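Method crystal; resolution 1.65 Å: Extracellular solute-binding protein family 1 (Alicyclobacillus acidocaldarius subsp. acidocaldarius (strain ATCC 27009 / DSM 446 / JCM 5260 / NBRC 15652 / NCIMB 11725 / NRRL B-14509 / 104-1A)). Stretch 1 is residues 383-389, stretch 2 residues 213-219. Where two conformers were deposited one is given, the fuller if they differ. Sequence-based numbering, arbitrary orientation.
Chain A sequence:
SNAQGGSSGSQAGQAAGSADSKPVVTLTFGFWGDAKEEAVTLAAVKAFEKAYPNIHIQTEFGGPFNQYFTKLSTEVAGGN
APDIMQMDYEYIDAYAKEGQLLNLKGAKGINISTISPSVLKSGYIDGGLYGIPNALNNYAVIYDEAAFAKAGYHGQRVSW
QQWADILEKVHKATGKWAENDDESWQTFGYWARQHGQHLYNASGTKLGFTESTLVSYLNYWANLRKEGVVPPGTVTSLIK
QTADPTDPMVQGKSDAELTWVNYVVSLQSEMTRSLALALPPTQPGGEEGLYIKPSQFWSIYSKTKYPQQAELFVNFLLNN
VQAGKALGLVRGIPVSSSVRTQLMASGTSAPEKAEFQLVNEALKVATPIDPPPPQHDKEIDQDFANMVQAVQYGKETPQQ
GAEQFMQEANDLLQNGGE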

ATOM      1  N   ASP A 383       7.780  18.093   4.817  1.00 17.28           N
ATOM      2  CA  ASP A 383       8.105  19.327   4.087  1.00 18.27           C
ATOM      3  C   ASP A 383       7.209  19.491   2.858  1.00 15.91           C
ATOM      4  O   ASP A 383       6.781  20.598   2.539  1.00 15.91           O
ATOM      5  CB  ASP A 383       9.577  19.377   3.649  1.00 19.33           C
ATOM      6  CG  ASP A 383      10.551  19.410   4.818  1.00 25.55           C
ATOM      7  OD1 ASP A 383      10.157  19.847   5.928  1.00 28.48           O
ATOM      8  OD2 ASP A 383      11.728  19.006   4.623  1.00 30.48           O
ATOM      9  N   PHE A 384       6.926  18.389   2.164  1.00 14.05           N
ATOM     10  CA  PHE A 384       6.052  18.450   1.000  1.00 12.06           C
ATOM     11  C   PHE A 384       4.659  18.898   1.402  1.00 12.25           C
ATOM     12  O   PHE A 384       4.083  19.811   0.796  1.00 12.82           O
ATOM     13  CB  PHE A 384       6.006  17.103   0.301  1.00 10.73           C
ATOM     14  CG  PHE A 384       5.288  17.130  -1.020  1.00 10.22           C
ATOM     15  CD1 PHE A 384       5.939  17.556  -2.159  1.00 11.30           C
ATOM     16  CD2 PHE A 384       3.960  16.741  -1.113  1.00  9.86           C
ATOM     17  CE1 PHE A 384       5.296  17.572  -3.386  1.00 10.78           C
ATOM     18  CE2 PHE A 384       3.306  16.756  -2.331  1.00  9.58           C
ATOM     19  CZ  PHE A 384       3.968  17.170  -3.468  1.00 10.12           C
ATOM     20  N   ALA A 385       4.124  18.266   2.434  1.00 13.20           N
ATOM     21  CA  ALA A 385       2.797  18.623   2.941  1.00 14.17           C
ATOM     22  C   ALA A 385       2.741  20.108   3.329  1.00 14.72           C
ATOM     23  O   ALA A 385       1.777  20.803   3.034  1.00 14.81           O
ATOM     24  CB  ALA A 385       2.438  17.744   4.121  1.00 14.62           C
ATOM     25  N   ASN A 386       3.799  20.603   3.953  1.00 15.83           N
ATOM     26  CA  ASN A 386       3.835  22.008   4.360  1.00 16.34           C
ATOM     27  C   ASN A 386       3.865  22.936   3.140  1.00 15.29           C
ATOM     28  O   ASN A 386       3.205  23.983   3.120  1.00 15.40           O
ATOM     29  CB  ASN A 386       5.035  22.260   5.273  1.00 18.20           C
ATOM     30  CG  ASN A 386       4.895  21.584   6.632  1.00 21.23           C
ATOM     31  OD1 ASN A 386       3.826  21.117   7.007  1.00 26.54           O
ATOM     32  ND2 ASN A 386       5.983  21.536   7.375  1.00 24.08           N
HETATM   33  N   MSE A 387       4.605  22.537   2.104  1.00 14.83           N
HETATM   34  CA  MSE A 387       4.648  23.315   0.864  1.00 12.30           C
HETATM   35  C   MSE A 387       3.299  23.293   0.195  1.00 14.10           C
HETATM   36  O   MSE A 387       2.822  24.323  -0.286  1.00 15.49           O
HETATM   37  CB  MSE A 387       5.735  22.792  -0.059  1.00 15.24           C
HETATM   38  CG  MSE A 387       5.836  23.623  -1.327  1.00 15.25           C
HETATM   39 SE   MSE A 387       4.656  22.881  -2.738  0.70 13.71          SE
HETATM   40  CE  MSE A 387       5.666  21.259  -3.045  1.00 14.60           C
ATOM     41  N   VAL A 388       2.673  22.124   0.146  1.00 13.38           N
ATOM     42  CA  VAL A 388       1.353  21.996  -0.467  1.00 14.06           C
ATOM     43  C   VAL A 388       0.367  22.906   0.250  1.00 14.92           C
ATOM     44  O   VAL A 388      -0.408  23.613  -0.388  1.00 16.09           O
ATOM     45  CB  VAL A 388       0.855  20.535  -0.451  1.00 14.72           C
ATOM     46  CG1 VAL A 388      -0.642  20.456  -0.730  1.00 17.26           C
ATOM     47  CG2 VAL A 388       1.641  19.725  -1.468  1.00 15.47           C
ATOM     48  N   GLN A 389       0.413  22.891   1.578  0.50 15.37           N
ATOM     49  CA  GLN A 389      -0.449  23.749   2.385  0.50 17.05           C
ATOM     50  C   GLN A 389      -0.215  25.236   2.074  0.50 15.32           C
ATOM     51  O   GLN A 389      -1.173  25.991   1.935  0.50 16.23           O
ATOM     52  CB  GLN A 389      -0.233  23.447   3.873  0.50 20.59           C
ATOM     53  CG  GLN A 389      -1.100  24.247   4.831  0.50 25.54           C
ATOM     54  CD  GLN A 389      -0.897  23.817   6.273  0.50 33.84           C
ATOM     55  OE1 GLN A 389       0.068  23.122   6.597  0.50 41.31           O
ATOM     56  NE2 GLN A 389      -1.806  24.224   7.145  0.50 37.41           N
TER
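Stretch 2 213-219: TLVSYLN

Stretch 2, residues 213-219, is helical throughout and belongs to a longer helix that begins before Thr-213 and continues past Asn-219. Stretch 1 is likewise an interior piece of a helix. The two segments run in broadly the same sense, with 50° between their N-to-C directions and a signed crossing angle of -50°. Their axes come no closer than 12.5 Å. That is a wide spacing for packed helices, and it is bridged by apolar side chains. The nearest backbone approach is between Val-388 CA and Leu-218 CA, at 7.9 Å. The contact is apolar, buries 208 Å² summed over both sides, and contains no hydrogen bond between the stretches.

Thr-213 does not reach stretch 1. Its OG1 is hydrogen-bonded elsewhere in the structure. Thr-213 O accepts from Tyr-217 N at 3.3 Å, in the usual helical pattern, and from Ser-216 OG at 3.0 Å.

Leu-214 is the first residue to make contact. Its CA-to-CB bond points toward stretch 1, and chi1 is t with chi2 p. Leu-214 CD1 lies 3.6 Å from Phe-384 CE1, at the edge of the phenyl ring and near its plane. This is the closest contact between the stretches. Leu-214 CD2 lies 3.9 Å from Met-387 CE. Residue 387 is selenomethionine.

Val-215 and Ser-216 are out of reach of stretch 1. Both are partly exposed and touch a crystal neighbour.

The CA-to-CB bond of Tyr-217 also points toward stretch 1, with chi1 t. Tyr-217 CE2 is 4.1 Å from Phe-384 CZ, again at the edge of the phenyl ring. The phenyl ring thus meets both Leu-214 and Tyr-217, three residues apart on the helix. The CA-to-CB bond of Phe-384 points sideways, but the end of its side chain comes nearer. The hydroxyl of Tyr-217 is hydrogen-bonded elsewhere in the structure.

Leu-218 follows one turn after Leu-214, and its CA-to-CB bond points toward stretch 1 as well. Leu-218 N donates to Leu-214 O at 2.9 Å. The rotamer is m for chi1 and t for chi2. Leu-218 CD1 is 4.0 Å from Met-387 SE, and Leu-218 CD2 is 4.3 Å from Val-388 CG2. Met-387 therefore touches both leucines.

Asn-219 is out of reach and partly exposed. Asn-219 N donates to Val-215 O at 2.8 Å, in the same i to i+4 pattern.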

ATOM      1  N   THR A 213       7.261  18.559 -13.581  1.00 12.71           N
ATOM      2  CA  THR A 213       6.356  17.489 -13.156  1.00 11.00           C
ATOM      3  C   THR A 213       5.589  17.865 -11.886  1.00  9.78           C
ATOM      4  O   THR A 213       4.382  17.634 -11.777  1.00 10.90           O
ATOM      5  CB  THR A 213       7.165  16.226 -12.912  1.00 10.11           C
ATOM      6  OG1 THR A 213       7.827  15.877 -14.133  1.00 11.22           O
ATOM      7  CG2 THR A 213       6.274  15.081 -12.426  1.00  9.85           C
ATOM      8  N   LEU A 214       6.288  18.465 -10.932  1.00  8.86           N
ATOM      9  CA  LEU A 214       5.638  18.890  -9.697  1.00  8.40           C
ATOM     10  C   LEU A 214       4.713  20.081  -9.936  1.00  8.83           C
ATOM     11  O   LEU A 214       3.608  20.113  -9.427  1.00  9.37           O
ATOM     12  CB  LEU A 214       6.659  19.213  -8.616  1.00  9.12           C
ATOM     13  CG  LEU A 214       6.137  19.740  -7.280  1.00  9.34           C
ATOM     14  CD1 LEU A 214       5.067  18.821  -6.722  1.00  9.63           C
ATOM     15  CD2 LEU A 214       7.316  19.861  -6.324  1.00  9.69           C
ATOM     16  N   VAL A 215       5.154  21.049 -10.733  1.00  9.91           N
ATOM     17  CA  VAL A 215       4.310  22.210 -11.017  1.00 10.24           C
ATOM     18  C   VAL A 215       3.024  21.810 -11.751  1.00  9.42           C
ATOM     19  O   VAL A 215       1.958  22.354 -11.464  1.00  9.64           O
ATOM     20  CB  VAL A 215       5.079  23.303 -11.791  1.00 11.32           C
ATOM     21  CG1 VAL A 215       4.137  24.414 -12.238  1.00 12.19           C
ATOM     22  CG2 VAL A 215       6.160  23.884 -10.900  1.00 11.33           C
ATOM     23  N   SER A 216       3.105  20.852 -12.668  1.00  9.21           N
ATOM     24  CA  SER A 216       1.894  20.433 -13.390  1.00  9.06           C
ATOM     25  C   SER A 216       0.892  19.768 -12.431  1.00  8.74           C
ATOM     26  O   SER A 216      -0.322  19.972 -12.537  1.00  8.92           O
ATOM     27  CB  SER A 216       2.224  19.550 -14.598  1.00 10.74           C
ATOM     28  OG  SER A 216       2.766  18.305 -14.207  1.00 13.16           O
ATOM     29  N   TYR A 217       1.408  19.007 -11.471  1.00  8.02           N
ATOM     30  CA  TYR A 217       0.561  18.399 -10.434  1.00  7.47           C
ATOM     31  C   TYR A 217      -0.085  19.476  -9.580  1.00  7.49           C
ATOM     32  O   TYR A 217      -1.304  19.484  -9.358  1.00  7.32           O
ATOM     33  CB  TYR A 217       1.432  17.495  -9.582  1.00  7.39           C
ATOM     34  CG  TYR A 217       0.861  16.935  -8.308  1.00  7.88           C
ATOM     35  CD1 TYR A 217       0.159  15.747  -8.298  1.00  8.11           C
ATOM     36  CD2 TYR A 217       1.117  17.542  -7.097  1.00  8.39           C
ATOM     37  CE1 TYR A 217      -0.313  15.192  -7.122  1.00  8.46           C
ATOM     38  CE2 TYR A 217       0.656  17.003  -5.916  1.00  8.96           C
ATOM     39  CZ  TYR A 217      -0.056  15.820  -5.936  1.00  8.23           C
ATOM     40  OH  TYR A 217      -0.480  15.271  -4.761  1.00 10.09           O
ATOM     41  N   LEU A 218       0.723  20.405  -9.106  1.00  7.58           N
ATOM     42  CA  LEU A 218       0.190  21.476  -8.268  1.00  8.52           C
ATOM     43  C   LEU A 218      -0.858  22.313  -9.011  1.00  7.97           C
ATOM     44  O   LEU A 218      -1.877  22.691  -8.433  1.00  8.40           O
ATOM     45  CB  LEU A 218       1.316  22.360  -7.755  1.00  9.27           C
ATOM     46  CG  LEU A 218       2.316  21.706  -6.801  1.00 10.90           C
ATOM     47  CD1 LEU A 218       3.452  22.685  -6.577  1.00 12.23           C
ATOM     48  CD2 LEU A 218       1.691  21.279  -5.485  1.00 12.48           C
ATOM     49  N   ASN A 219      -0.604  22.595 -10.288  1.00  7.89           N
ATOM     50  CA  ASN A 219      -1.541  23.370 -11.107  1.00  8.91           C
ATOM     51  C   ASN A 219      -2.840  22.660 -11.340  1.00  8.38           C
ATOM     52  O   ASN A 219      -3.893  23.305 -11.393  1.00  9.45           O
ATOM     53  CB  ASN A 219      -0.927  23.731 -12.450  1.00  9.14           C
ATOM     54  CG  ASN A 219      -0.057  24.968 -12.371  1.00 11.52           C
ATOM     55  OD1 ASN A 219      -0.275  25.827 -11.521  1.00 14.65           O
ATOM     56  ND2 ASN A 219       0.921  25.072 -13.265  1.00 12.21           N
TER